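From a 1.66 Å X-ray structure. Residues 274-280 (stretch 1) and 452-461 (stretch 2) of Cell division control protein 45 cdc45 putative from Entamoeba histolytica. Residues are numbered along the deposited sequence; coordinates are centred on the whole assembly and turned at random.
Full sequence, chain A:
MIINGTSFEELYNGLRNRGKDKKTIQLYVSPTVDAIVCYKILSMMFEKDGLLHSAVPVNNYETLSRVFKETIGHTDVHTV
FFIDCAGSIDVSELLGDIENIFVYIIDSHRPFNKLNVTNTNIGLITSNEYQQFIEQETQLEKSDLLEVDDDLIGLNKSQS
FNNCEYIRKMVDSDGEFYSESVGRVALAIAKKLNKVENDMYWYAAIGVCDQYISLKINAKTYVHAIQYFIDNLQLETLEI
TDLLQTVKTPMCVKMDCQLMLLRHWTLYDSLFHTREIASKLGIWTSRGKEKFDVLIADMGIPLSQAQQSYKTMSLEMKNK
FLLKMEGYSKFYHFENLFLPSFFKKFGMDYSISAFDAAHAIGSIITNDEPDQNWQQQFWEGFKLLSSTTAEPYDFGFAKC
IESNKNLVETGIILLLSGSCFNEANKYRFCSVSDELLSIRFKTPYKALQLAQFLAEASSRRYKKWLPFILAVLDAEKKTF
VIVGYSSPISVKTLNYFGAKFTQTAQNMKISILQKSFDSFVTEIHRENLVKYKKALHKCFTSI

Stretch 1 274-280: TREIASK
Stretch 2 (452-461) QFLAEASSRR

Helical segments 275-280 and 452-461 run in roughly the same N-to-C direction, their axes 37° apart and 9.9 Å apart at closest approach. Phi/psi stay near -65/-42 in both. Register is set by CA of Arg 275 lying 7.3 Å from CA of Ala 457, and CA of Ser 279 lying 6.4 Å from CA of Arg 461. The contact buries 358 Å².

Phe 453 (chi1 175°, chi2 83°) leaves its backbone sideways, yet its ring reaches Arg 275: Phe 453 CD1 sits 3.6 Å from Arg 275 CZ, over one guanidinium face, while the arginine meets the ring edge. Arg 275 is extended (m, t, t, chi4 177°), which carries NH1 to Glu 456 OE1 at 3.1 Å; the N-H...O angle of 155° supports a hydrogen-bonded salt bridge. Glu 456 (t, t) also binds its own helix, OE2 accepting from Arg 460 NE at 2.8 Å, so one carboxylate joins two arginines. At Ala 457, O accepts from a water that also donates to Ser 279 OG (2.9 and 2.8 Å). Arg 460 (m, t, t, chi4 -86°) places NH1 3.4 Å from Glu 276 CB, and a longer salt bridge links Arg 460 NH1 to Glu 276 OE1 at 3.5 Å. Arg 460 CB packs 3.5 Å from Ser 279 OG, which donates to Arg 275 O at 2.8 Å.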

# COMPACT_ATOMS: atom_id res chain seq x y z
N THR A 274 -6.86 -5.23 -13.89
CA THR A 274 -6.80 -5.99 -12.64
C THR A 274 -5.69 -7.04 -12.79
O THR A 274 -5.82 -8.00 -13.54
CB THR A 274 -8.15 -6.62 -12.33
OG1 THR A 274 -9.14 -5.58 -12.21
CG2 THR A 274 -8.09 -7.40 -11.03
N ARG A 275 -4.58 -6.82 -12.07
CA ARG A 275 -3.33 -7.45 -12.43
C ARG A 275 -3.37 -8.96 -12.32
O ARG A 275 -2.84 -9.66 -13.19
CB ARG A 275 -2.20 -6.87 -11.58
CG ARG A 275 -2.07 -5.39 -11.81
CD ARG A 275 -0.96 -4.74 -10.99
NE ARG A 275 -1.05 -3.29 -11.13
CZ ARG A 275 -0.25 -2.42 -10.50
NH1 ARG A 275 0.70 -2.86 -9.68
NH2 ARG A 275 -0.43 -1.12 -10.68
N GLU A 276 -3.91 -9.48 -11.23
CA GLU A 276 -3.89 -10.94 -11.05
C GLU A 276 -4.78 -11.61 -12.08
O GLU A 276 -4.45 -12.68 -12.59
CB GLU A 276 -4.34 -11.32 -9.64
CG GLU A 276 -4.43 -12.85 -9.44
CD GLU A 276 -4.74 -13.26 -8.01
OE1 GLU A 276 -4.20 -12.62 -7.07
OE2 GLU A 276 -5.52 -14.21 -7.82
N ILE A 277 -5.90 -10.97 -12.42
CA ILE A 277 -6.83 -11.57 -13.38
C ILE A 277 -6.28 -11.48 -14.78
O ILE A 277 -6.28 -12.46 -15.53
CB ILE A 277 -8.20 -10.86 -13.26
CG1 ILE A 277 -8.66 -10.85 -11.81
CG2 ILE A 277 -9.22 -11.51 -14.15
CD1 ILE A 277 -8.70 -12.20 -11.13
N ALA A 278 -5.76 -10.31 -15.16
CA ALA A 278 -5.15 -10.17 -16.48
C ALA A 278 -4.01 -11.16 -16.69
O ALA A 278 -3.86 -11.75 -17.77
CB ALA A 278 -4.66 -8.74 -16.67
N SER A 279 -3.20 -11.37 -15.65
CA SER A 279 -2.10 -12.32 -15.76
C SER A 279 -2.61 -13.73 -16.01
O SER A 279 -2.04 -14.46 -16.81
CB SER A 279 -1.24 -12.28 -14.49
OG SER A 279 -0.63 -11.01 -14.33
N LYS A 280 -3.66 -14.13 -15.31
CA LYS A 280 -4.18 -15.48 -15.43
C LYS A 280 -4.95 -15.68 -16.72
O LYS A 280 -4.99 -16.80 -17.24
CB LYS A 280 -5.06 -15.80 -14.23
CG LYS A 280 -4.26 -15.99 -12.96
CD LYS A 280 -5.13 -16.23 -11.74
CE LYS A 280 -4.27 -16.58 -10.52
NZ LYS A 280 -5.08 -16.84 -9.31
N GLN A 452 7.72 -0.65 -9.70
CA GLN A 452 6.77 -1.39 -8.86
C GLN A 452 5.82 -2.21 -9.70
O GLN A 452 5.55 -3.38 -9.39
CB GLN A 452 5.99 -0.42 -7.97
CG GLN A 452 4.93 -1.10 -7.13
CD GLN A 452 4.35 -0.17 -6.07
OE1 GLN A 452 4.84 0.93 -5.86
NE2 GLN A 452 3.30 -0.63 -5.40
N PHE A 453 5.31 -1.62 -10.78
CA PHE A 453 4.43 -2.37 -11.67
C PHE A 453 5.16 -3.56 -12.28
O PHE A 453 4.61 -4.67 -12.35
CB PHE A 453 3.86 -1.46 -12.76
CG PHE A 453 3.05 -2.22 -13.76
CD1 PHE A 453 1.72 -2.52 -13.49
CD2 PHE A 453 3.63 -2.71 -14.91
CE1 PHE A 453 0.98 -3.26 -14.39
CE2 PHE A 453 2.89 -3.45 -15.81
CZ PHE A 453 1.57 -3.73 -15.54
N LEU A 454 6.37 -3.32 -12.83
CA LEU A 454 7.09 -4.38 -13.51
C LEU A 454 7.49 -5.48 -12.53
O LEU A 454 7.49 -6.66 -12.91
CB LEU A 454 8.32 -3.82 -14.23
CG LEU A 454 8.03 -2.96 -15.43
CD1 LEU A 454 9.31 -2.23 -15.88
CD2 LEU A 454 7.49 -3.79 -16.60
N ALA A 455 7.81 -5.12 -11.29
CA ALA A 455 8.15 -6.14 -10.31
C ALA A 455 7.01 -7.14 -10.17
O ALA A 455 7.23 -8.36 -10.16
CB ALA A 455 8.47 -5.48 -8.96
N GLU A 456 5.78 -6.62 -10.05
CA GLU A 456 4.62 -7.49 -9.95
C GLU A 456 4.29 -8.20 -11.26
O GLU A 456 4.05 -9.40 -11.26
CB GLU A 456 3.40 -6.68 -9.48
CG GLU A 456 2.14 -7.50 -9.48
CD GLU A 456 0.97 -6.81 -8.79
OE1 GLU A 456 1.12 -5.60 -8.39
OE2 GLU A 456 -0.10 -7.46 -8.66
N ALA A 457 4.25 -7.47 -12.37
CA ALA A 457 3.85 -8.07 -13.64
C ALA A 457 4.79 -9.19 -14.06
O ALA A 457 4.32 -10.24 -14.52
CB ALA A 457 3.81 -7.00 -14.74
N SER A 458 6.09 -8.98 -13.95
CA SER A 458 7.04 -10.03 -14.31
C SER A 458 6.94 -11.21 -13.35
O SER A 458 6.98 -12.36 -13.77
CB SER A 458 8.47 -9.48 -14.35
OG SER A 458 8.91 -9.01 -13.07
N SER A 459 6.77 -10.94 -12.04
CA SER A 459 6.65 -12.03 -11.08
C SER A 459 5.43 -12.88 -11.35
O SER A 459 5.49 -14.12 -11.23
CB SER A 459 6.59 -11.47 -9.66
OG SER A 459 7.81 -10.87 -9.30
N ARG A 460 4.30 -12.25 -11.69
CA ARG A 460 3.12 -13.04 -12.03
C ARG A 460 3.30 -13.80 -13.34
O ARG A 460 2.85 -14.95 -13.47
CB ARG A 460 1.90 -12.11 -12.11
CG ARG A 460 1.54 -11.48 -10.77
CD ARG A 460 0.17 -10.77 -10.82
NE ARG A 460 -0.18 -10.15 -9.54
CZ ARG A 460 -0.77 -10.76 -8.54
NH1 ARG A 460 -1.17 -12.03 -8.66
NH2 ARG A 460 -1.01 -10.08 -7.42
N ARG A 461 3.96 -13.20 -14.32
CA ARG A 461 4.12 -13.85 -15.62
C ARG A 461 4.95 -15.12 -15.50
O ARG A 461 4.64 -16.14 -16.13
CB ARG A 461 4.76 -12.88 -16.60
CG ARG A 461 5.21 -13.55 -17.90
CD ARG A 461 5.42 -12.50 -18.97
NE ARG A 461 4.15 -11.93 -19.38
CZ ARG A 461 3.99 -11.10 -20.41
NH1 ARG A 461 5.04 -10.76 -21.14
NH2 ARG A 461 2.79 -10.63 -20.69
O HOH W 1 1.75 -10.46 -15.75